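Side-chain contact in protein K7 (Vaccinia virus WR, PDB 3JRV), which binds the host RNA helicase DDX3, blocking IRF3 activation, and also targets TRAF6 and IRAK2 to prevent NF-kappa-B activation: residues D31-W36 / A100-C105. Numbering follows the deposited sequence.
Sequences DEYITW and ATIGIC
Ile-34 meets Ile-102 and Cys-105 with the end of its longer branch, a worked example of how one branched side chain can join two helices of an all-helical, Bcl-2-like fold. Its chi1 of -67° lays CG1 beside the backbone N, and the second torsion, -56°, bends the chain so that CD1 reaches the neighbouring helix between those two residues, one helical turn apart. There the methyl lies 3.7 Å from CB of Cys-105, whose thiol is turned off beyond it, and 3.6 Å from the carbonyl oxygen of Ile-102, a van der Waals touch against the backbone. The CG2 branch of Ile-102 adds a looser apolar contact, 4.4 Å from CD1 of Ile-34. That same CG2 stands 4.4 Å from CE2 of Tyr-33, approaching the ring obliquely. The phenol hydroxyl is hydrogen-bonded to Arg-37 on its own helix, while the ring also packs edge-to-face with Tyr-54.

The two helices, 26-42 and 95-114, run in roughly the same direction here, their local axes 39° apart and 10.3 Å distant at closest approach. Thr-109, a turn beyond Cys-105, donates from OG1 to the carbonyl oxygen of Ile-34. Ile-34 and Cys-105 also pack on an aromatic side chain of the bound DDX3 peptide, and Asp-31 forms a salt bridge through OD2 and a hydrogen bond through OD1 with its basic and polar side chains. The contact is thus essentially apolar: van der Waals packing and burial draw its segments together, Thr-109 adds a polar link, and Ile-34 and Cys-105 serve both core and peptide surface.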
ATOM      1  N   ASP A  31      -1.349   5.779  -1.239  1.00  7.86           N
ATOM      2  CA  ASP A  31      -1.087   6.307   0.104  1.00  9.51           C
ATOM      3  C   ASP A  31      -2.254   5.908   1.018  1.00  9.82           C
ATOM      4  O   ASP A  31      -2.051   5.356   2.108  1.00  9.15           O
ATOM      5  CB  ASP A  31      -1.033   7.836   0.015  1.00 10.13           C
ATOM      6  CG  ASP A  31      -0.646   8.503   1.310  1.00 11.67           C
ATOM      7  OD1 ASP A  31      -0.231   7.781   2.258  1.00 14.39           O
ATOM      8  OD2 ASP A  31      -0.731   9.771   1.373  1.00 16.13           O
ATOM      9  N   GLU A  32      -3.486   6.195   0.584  1.00  8.25           N
ATOM     10  CA  GLU A  32      -4.650   5.898   1.429  1.00  8.10           C
ATOM     11  C   GLU A  32      -4.769   4.405   1.724  1.00  6.25           C
ATOM     12  O   GLU A  32      -5.156   4.009   2.835  1.00  8.91           O
ATOM     13  CB  GLU A  32      -5.933   6.451   0.770  1.00 12.33           C
ATOM     14  CG  GLU A  32      -7.200   6.093   1.392  1.00 16.83           C
ATOM     15  CD  GLU A  32      -8.337   6.627   0.548  1.00 12.07           C
ATOM     16  OE1 GLU A  32      -8.451   7.887   0.419  1.00 13.85           O
ATOM     17  OE2 GLU A  32      -9.036   5.757  -0.026  1.00 14.14           O
ATOM     18  N   TYR A  33      -4.623   3.583   0.679  1.00  6.80           N
ATOM     19  CA  TYR A  33      -4.806   2.155   0.777  1.00  6.75           C
ATOM     20  C   TYR A  33      -3.788   1.594   1.805  1.00  7.81           C
ATOM     21  O   TYR A  33      -4.148   0.710   2.625  1.00  6.52           O
ATOM     22  CB  TYR A  33      -4.619   1.533  -0.619  1.00  6.17           C
ATOM     23  CG  TYR A  33      -4.440   0.037  -0.548  1.00  6.71           C
ATOM     24  CD1 TYR A  33      -5.498  -0.799  -0.203  1.00  6.07           C
ATOM     25  CD2 TYR A  33      -3.173  -0.525  -0.743  1.00  7.99           C
ATOM     26  CE1 TYR A  33      -5.312  -2.215  -0.029  1.00  7.10           C
ATOM     27  CE2 TYR A  33      -2.963  -1.881  -0.640  1.00  7.82           C
ATOM     28  CZ  TYR A  33      -4.014  -2.737  -0.227  1.00  6.34           C
ATOM     29  OH  TYR A  33      -3.839  -4.104  -0.104  1.00 10.97           O
ATOM     30  N   ILE A  34      -2.521   2.018   1.721  1.00  7.12           N
ATOM     31  CA  ILE A  34      -1.528   1.503   2.670  1.00  7.53           C
ATOM     32  C   ILE A  34      -1.916   1.906   4.108  1.00  9.22           C
ATOM     33  O   ILE A  34      -1.819   1.088   5.059  1.00  9.65           O
ATOM     34  CB  ILE A  34      -0.106   2.021   2.299  1.00  7.78           C
ATOM     35  CG1 ILE A  34       0.327   1.406   0.942  1.00  7.65           C
ATOM     36  CG2 ILE A  34       0.880   1.741   3.465  1.00  9.88           C
ATOM     37  CD1 ILE A  34       0.305  -0.134   0.903  1.00  8.97           C
ATOM     38  N   THR A  35      -2.430   3.120   4.272  1.00  7.84           N
ATOM     39  CA  THR A  35      -2.961   3.490   5.606  1.00  7.93           C
ATOM     40  C   THR A  35      -4.162   2.623   6.020  1.00  8.14           C
ATOM     41  O   THR A  35      -4.249   2.108   7.140  1.00  7.72           O
ATOM     42  CB  THR A  35      -3.385   4.945   5.612  1.00  7.35           C
ATOM     43  OG1 THR A  35      -2.222   5.756   5.436  1.00 10.35           O
ATOM     44  CG2 THR A  35      -4.134   5.277   6.927  1.00 10.09           C
ATOM     45  N   TRP A  36      -5.071   2.373   5.085  1.00  7.24           N
ATOM     46  CA  TRP A  36      -6.254   1.589   5.377  1.00  8.25           C
ATOM     47  C   TRP A  36      -5.891   0.173   5.887  1.00  8.46           C
ATOM     48  O   TRP A  36      -6.565  -0.354   6.774  1.00  8.04           O
ATOM     49  CB  TRP A  36      -7.132   1.530   4.112  1.00  7.96           C
ATOM     50  CG  TRP A  36      -8.413   0.752   4.318  1.00  8.03           C
ATOM     51  CD1 TRP A  36      -9.612   1.241   4.834  1.00  8.96           C
ATOM     52  CD2 TRP A  36      -8.681  -0.594   3.910  1.00  7.58           C
ATOM     53  NE1 TRP A  36     -10.578   0.258   4.805  1.00 14.10           N
ATOM     54  CE2 TRP A  36     -10.041  -0.874   4.232  1.00 12.86           C
ATOM     55  CE3 TRP A  36      -7.913  -1.587   3.260  1.00 10.16           C
ATOM     56  CZ2 TRP A  36     -10.640  -2.114   3.943  1.00 11.75           C
ATOM     57  CZ3 TRP A  36      -8.507  -2.832   2.982  1.00 11.04           C
ATOM     58  CH2 TRP A  36      -9.863  -3.080   3.318  1.00 11.54           C
ATOM     59  N   ALA A 100       4.833  -6.069  -6.043  1.00  8.13           N
ATOM     60  CA  ALA A 100       5.388  -6.708  -4.829  1.00  8.49           C
ATOM     61  C   ALA A 100       5.675  -5.667  -3.767  1.00  9.10           C
ATOM     62  O   ALA A 100       5.465  -5.919  -2.574  1.00  9.65           O
ATOM     63  CB  ALA A 100       6.660  -7.448  -5.173  1.00  8.06           C
ATOM     64  N   THR A 101       6.163  -4.499  -4.169  1.00  8.79           N
ATOM     65  CA  THR A 101       6.576  -3.474  -3.196  1.00  8.92           C
ATOM     66  C   THR A 101       5.317  -2.892  -2.541  1.00  8.94           C
ATOM     67  O   THR A 101       5.283  -2.678  -1.329  1.00 10.75           O
ATOM     68  CB  THR A 101       7.390  -2.343  -3.865  1.00 10.56           C
ATOM     69  OG1 THR A 101       8.577  -2.909  -4.427  1.00 12.81           O
ATOM     70  CG2 THR A 101       7.829  -1.221  -2.877  1.00 11.36           C
ATOM     71  N   ILE A 102       4.281  -2.611  -3.334  1.00  8.76           N
ATOM     72  CA  ILE A 102       3.009  -2.190  -2.734  1.00  8.73           C
ATOM     73  C   ILE A 102       2.475  -3.260  -1.772  1.00  8.76           C
ATOM     74  O   ILE A 102       1.983  -2.924  -0.672  1.00  9.79           O
ATOM     75  CB  ILE A 102       1.968  -1.846  -3.858  1.00  7.85           C
ATOM     76  CG1 ILE A 102       2.503  -0.648  -4.646  1.00 10.57           C
ATOM     77  CG2 ILE A 102       0.581  -1.582  -3.239  1.00 11.47           C
ATOM     78  CD1 ILE A 102       1.750  -0.437  -5.965  1.00 13.57           C
ATOM     79  N   GLY A 103       2.506  -4.527  -2.198  1.00  9.20           N
ATOM     80  CA  GLY A 103       2.122  -5.664  -1.350  1.00  7.94           C
ATOM     81  C   GLY A 103       2.900  -5.666  -0.041  1.00  8.52           C
ATOM     82  O   GLY A 103       2.299  -5.938   1.028  1.00  9.29           O
ATOM     83  N   ILE A 104       4.218  -5.450  -0.112  1.00  8.95           N
ATOM     84  CA  ILE A 104       5.078  -5.451   1.086  1.00  9.96           C
ATOM     85  C   ILE A 104       4.713  -4.313   2.007  1.00 10.05           C
ATOM     86  O   ILE A 104       4.632  -4.510   3.224  1.00  9.26           O
ATOM     87  CB  ILE A 104       6.629  -5.416   0.709  1.00 10.95           C
ATOM     88  CG1 ILE A 104       7.006  -6.783   0.174  1.00 17.54           C
ATOM     89  CG2 ILE A 104       7.457  -4.986   1.940  1.00 18.28           C
ATOM     90  CD1 ILE A 104       7.306  -7.770   1.294  1.00 27.53           C
ATOM     91  N   CYS A 105       4.480  -3.130   1.431  1.00  9.26           N
ATOM     92  CA  CYS A 105       4.076  -1.992   2.260  1.00 10.21           C
ATOM     93  C   CYS A 105       2.775  -2.332   2.989  1.00  8.91           C
ATOM     94  O   CYS A 105       2.636  -1.995   4.182  1.00  8.23           O
ATOM     95  CB  CYS A 105       3.902  -0.732   1.422  1.00  9.56           C
ATOM     96  SG  CYS A 105       5.462  -0.057   0.878  1.00 13.97           S
TER